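Local coordinates for putative marr-family transcriptional repressor (Streptomyces coelicolor, PDB 3ZPL), which binds DNA as a winged-helix transcriptional regulator of the MarR family, probably acting as a repressor, at the interface of chains A and B. Sequence-based numbering; all coordinates share one arbitrary frame. Chains: chain A/B, Putative marr-family transcriptional repressor.

Contact 1: the interface of chains A and B. Residues chain A 30, 33, 37, 157, 160, 164; chain B 33, 36-37, 40.
A:Tyr33 and B:Tyr33 converge beside the two-fold axis, each ending on the other chain's Ala37. The phenol oxygen OH of A:Tyr33 lies 3.4 Å from CA of B:Ala37 and also touches that residue's methyl; OH of B:Tyr33 meets A:Ala37 in the same way. Neither is a hydrogen bond across the interface: the hydroxyls end against the carbon surface of a helix, where the small alanine side chain lets a ring tip come close to the backbone. Each tyrosine has CG anti to its backbone N (chi1 173° in both chains), which turns the ring away from its own helix toward the partner's Ala37.

Around this pair the packing is apolar. A:Met157 runs alongside B:Tyr33, both side chains pointing the same way. Its chain is bent at chi2 and chi3 (-52° and -82°), and this curl brings the terminal methyl CE to the ring carbon CD1 of B:Tyr33 at 3.3 Å and to CB of B:Ala36. Further along the same helix of chain A, CG1 of A:Val160 meets CB of B:Ala36 at 3.9 Å. CD1 of A:Leu164 comes to CG of B:Leu40, also at 3.9 Å, the two leucine side chains crossing at about a right angle. A:Val160 also approaches B:Leu40, CG1 standing 4.1 Å from its CD1, and from elsewhere that CD1 meets the ring of A:Tyr33, 4.0 Å from CE2. At the margin of this shell, A:Trp30 adds a looser contact, the CZ3 corner of its indole 4.2 Å from CD1 of B:Leu40.

In the second shell, on chain B, the methyl of B:Ala37 lies over one face of the B:Tyr33 ring, toward its rim, one helical turn further along.

All the chain B residues belong to helix 24-51, which packs against helices 24-52 and 147-164 of chain A in the two-fold dimer interface of this MarR-family protein.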
# COMPACT_ATOMS: atom_id res chain seq x y z
N TRP A 30 -0.02 5.19 -13.76
CA TRP A 30 -0.69 4.31 -12.81
C TRP A 30 0.16 3.09 -12.46
O TRP A 30 0.34 2.76 -11.30
CB TRP A 30 -2.04 3.88 -13.37
CG TRP A 30 -2.82 3.00 -12.45
CD1 TRP A 30 -3.24 1.73 -12.69
CD2 TRP A 30 -3.25 3.33 -11.13
NE1 TRP A 30 -3.91 1.24 -11.60
CE2 TRP A 30 -3.95 2.21 -10.63
CE3 TRP A 30 -3.13 4.46 -10.32
CZ2 TRP A 30 -4.51 2.19 -9.37
CZ3 TRP A 30 -3.70 4.44 -9.05
CH2 TRP A 30 -4.38 3.30 -8.59
N TYR A 33 3.01 4.10 -10.28
CA TYR A 33 2.49 4.32 -8.93
C TYR A 33 2.35 3.00 -8.17
O TYR A 33 2.92 2.83 -7.10
CB TYR A 33 1.14 5.03 -8.93
CG TYR A 33 0.55 5.10 -7.55
CD1 TYR A 33 0.99 6.03 -6.62
CD2 TYR A 33 -0.44 4.19 -7.15
CE1 TYR A 33 0.47 6.08 -5.34
CE2 TYR A 33 -0.97 4.23 -5.87
CZ TYR A 33 -0.51 5.17 -4.97
OH TYR A 33 -1.03 5.23 -3.69
N ALA A 37 4.51 2.12 -4.72
CA ALA A 37 3.80 1.90 -3.47
C ALA A 37 4.01 0.50 -2.93
O ALA A 37 4.24 0.32 -1.73
CB ALA A 37 2.31 2.17 -3.66
N MET A 157 -0.85 14.03 -3.50
CA MET A 157 -1.43 13.01 -2.64
C MET A 157 -2.55 13.61 -1.81
O MET A 157 -3.57 12.97 -1.60
CB MET A 157 -0.35 12.37 -1.78
CG MET A 157 0.73 11.62 -2.56
SD MET A 157 0.12 10.41 -3.76
CE MET A 157 -0.21 8.95 -2.79
N VAL A 160 -5.75 13.47 -3.71
CA VAL A 160 -6.19 12.08 -3.76
C VAL A 160 -6.82 11.68 -2.43
O VAL A 160 -7.88 11.06 -2.40
CB VAL A 160 -5.02 11.13 -4.11
CG1 VAL A 160 -5.39 9.68 -3.88
CG2 VAL A 160 -4.58 11.34 -5.55
N LEU A 164 -10.90 10.95 -1.33
CA LEU A 164 -11.37 9.65 -0.86
C LEU A 164 -12.01 9.70 0.52
O LEU A 164 -12.51 8.69 1.00
CB LEU A 164 -10.21 8.65 -0.87
CG LEU A 164 -9.88 8.10 -2.26
CD1 LEU A 164 -8.42 7.69 -2.35
CD2 LEU A 164 -10.81 6.93 -2.56
N TYR B 33 1.07 11.46 1.63
CA TYR B 33 1.32 10.25 0.85
C TYR B 33 0.72 9.03 1.54
O TYR B 33 -0.08 8.31 0.95
CB TYR B 33 2.80 10.01 0.58
CG TYR B 33 3.03 8.67 -0.08
CD1 TYR B 33 2.80 8.48 -1.44
CD2 TYR B 33 3.44 7.56 0.67
CE1 TYR B 33 2.99 7.24 -2.05
CE2 TYR B 33 3.63 6.32 0.07
CZ TYR B 33 3.40 6.16 -1.29
OH TYR B 33 3.59 4.93 -1.87
N ALA B 36 -3.17 8.91 1.51
CA ALA B 36 -3.68 8.69 0.17
C ALA B 36 -3.54 7.24 -0.20
O ALA B 36 -4.52 6.58 -0.59
CB ALA B 36 -2.91 9.56 -0.81
N ALA B 37 -2.31 6.73 -0.09
CA ALA B 37 -2.03 5.34 -0.47
C ALA B 37 -2.89 4.37 0.31
O ALA B 37 -3.45 3.42 -0.27
CB ALA B 37 -0.57 5.01 -0.26
N LEU B 40 -6.47 4.73 -1.02
CA LEU B 40 -6.62 4.13 -2.37
C LEU B 40 -6.67 2.60 -2.35
O LEU B 40 -7.59 2.00 -2.87
CB LEU B 40 -5.48 4.57 -3.29
CG LEU B 40 -5.82 5.58 -4.39
CD1 LEU B 40 -4.56 5.89 -5.18
CD2 LEU B 40 -6.91 5.07 -5.30

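Contact 2: the interface of chains A and B. Residues chain A 40, 44, 56, 137, 141-142; chain B 22, 30, 34.
B:Trp30 inserts its indole among A:Leu44, A:Val137, A:Val141 and A:Phe142, part of the helical dimer interface of this MarR-family winged-helix protein. With CG anti to the backbone N (chi1 -178°), the ring projects from helix 24-51 into chain A, burying 94 Å² of the residue.

The ring-face contact is a CH-pi interaction: methyl CG1 of A:Val137 sits over the six-membered ring, 3.8 Å from CE2 of B:Trp30. On the same side as A:Val137, CG2 of A:Val141 stands obliquely above the CZ3 corner of B:Trp30, 4.1 Å away. The opposite face carries CD1 of B:Ile34, from the tryptophan's own helix and displaced toward the rim, so the indole is sandwiched between aliphatic groups of the two chains.

Rim contacts are aliphatic too. A:Leu44 meets the indole tip to tip, its CD1 3.8 Å from CZ2 of B:Trp30, and A:Leu40 approaches the CH2 corner more loosely.

Two aromatic rings of chain A are met edge-on. The CB methylene of B:Trp30 lies in the plane of the A:Phe142 ring, 3.8 Å from CZ, while CG1 of A:Val141 covers a face of that phenyl. B:Leu22, in the segment ahead of the helix, is a more distant neighbour of A:Phe142. CD1 of B:Ile34 likewise reaches the imidazole edge of A:His56 in plane, 3.9 Å from CE1; A:Leu44 CD1 lies over one face of this ring.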
# COMPACT_ATOMS: atom_id res chain seq x y z
N LEU A 40 7.65 0.30 -1.70
CA LEU A 40 7.82 1.03 -0.45
C LEU A 40 7.24 0.27 0.76
O LEU A 40 7.95 0.06 1.74
CB LEU A 40 7.18 2.42 -0.52
CG LEU A 40 8.12 3.60 -0.64
CD1 LEU A 40 7.31 4.89 -0.70
CD2 LEU A 40 9.12 3.65 0.52
N LEU A 44 9.66 -0.86 3.76
CA LEU A 44 9.48 -0.29 5.09
C LEU A 44 8.98 -1.33 6.09
O LEU A 44 9.52 -1.41 7.20
CB LEU A 44 8.54 0.91 5.04
CG LEU A 44 9.06 2.05 4.15
CD1 LEU A 44 8.20 3.30 4.31
CD2 LEU A 44 10.51 2.37 4.44
N HIS A 56 4.68 -1.78 9.36
CA HIS A 56 4.65 -0.32 9.23
C HIS A 56 3.40 0.29 9.84
O HIS A 56 3.47 1.34 10.46
CB HIS A 56 4.79 0.12 7.78
CG HIS A 56 4.93 1.61 7.61
ND1 HIS A 56 4.39 2.29 6.54
CD2 HIS A 56 5.57 2.54 8.37
CE1 HIS A 56 4.70 3.57 6.64
NE2 HIS A 56 5.41 3.75 7.74
N VAL A 137 13.16 5.93 5.10
CA VAL A 137 12.21 6.80 4.41
C VAL A 137 12.90 7.93 3.63
O VAL A 137 12.42 8.35 2.59
CB VAL A 137 11.17 7.38 5.40
CG1 VAL A 137 10.33 8.46 4.73
CG2 VAL A 137 10.29 6.27 5.93
N VAL A 141 12.94 7.85 -0.60
CA VAL A 141 12.12 8.94 -1.14
C VAL A 141 12.84 10.30 -1.21
O VAL A 141 13.25 10.72 -2.28
CB VAL A 141 10.82 9.08 -0.34
CG1 VAL A 141 9.98 10.23 -0.87
CG2 VAL A 141 10.04 7.78 -0.38
N PHE A 142 13.00 10.97 -0.07
CA PHE A 142 13.32 12.39 -0.08
C PHE A 142 14.70 12.72 -0.64
O PHE A 142 14.87 13.72 -1.34
CB PHE A 142 13.13 13.00 1.32
CG PHE A 142 11.70 13.01 1.77
CD1 PHE A 142 10.83 14.01 1.33
CD2 PHE A 142 11.20 12.02 2.60
CE1 PHE A 142 9.50 14.01 1.72
CE2 PHE A 142 9.88 12.02 3.01
CZ PHE A 142 9.02 13.02 2.56
N LEU B 22 12.98 14.63 10.08
CA LEU B 22 12.17 15.21 8.99
C LEU B 22 11.66 16.61 9.34
O LEU B 22 11.11 16.80 10.40
CB LEU B 22 10.97 14.31 8.71
CG LEU B 22 11.02 13.44 7.46
CD1 LEU B 22 12.29 12.60 7.42
CD2 LEU B 22 9.79 12.57 7.42
N TRP B 30 4.99 13.53 3.39
CA TRP B 30 4.99 12.10 3.71
C TRP B 30 3.66 11.65 4.29
O TRP B 30 3.12 10.64 3.87
CB TRP B 30 6.11 11.81 4.70
CG TRP B 30 6.25 10.38 5.08
CD1 TRP B 30 6.18 9.85 6.34
CD2 TRP B 30 6.50 9.28 4.20
NE1 TRP B 30 6.37 8.49 6.29
CE2 TRP B 30 6.57 8.12 4.99
CE3 TRP B 30 6.68 9.17 2.82
CZ2 TRP B 30 6.81 6.85 4.44
CZ3 TRP B 30 6.92 7.91 2.28
CH2 TRP B 30 6.98 6.77 3.09
N ILE B 34 1.12 8.79 2.79
CA ILE B 34 0.67 7.62 3.53
C ILE B 34 -0.85 7.50 3.50
O ILE B 34 -1.37 6.42 3.22
CB ILE B 34 1.14 7.62 5.00
CG1 ILE B 34 2.67 7.67 5.12
CG2 ILE B 34 0.65 6.37 5.73
CD1 ILE B 34 3.37 6.50 4.46

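The centres of contact 1 and contact 2 are about 13 Å apart in one two-fold symmetric interface, and each recurs with the chains exchanged. The long helix 24-52 of chain A and its counterpart 24-51 of chain B run through both. Contact 1 adds helix 147-164 of chain A, whereas contact 2 adds helices 120-142 and 56-66 of chain A and the loop residue B:Leu22. Trp30 and Leu40 appear in both from opposite chains, linking each patch to the twin of the other. Both patches are apolar, so they contribute to an extended hydrophobic interface, which probably helps set the spacing of the two winged helices.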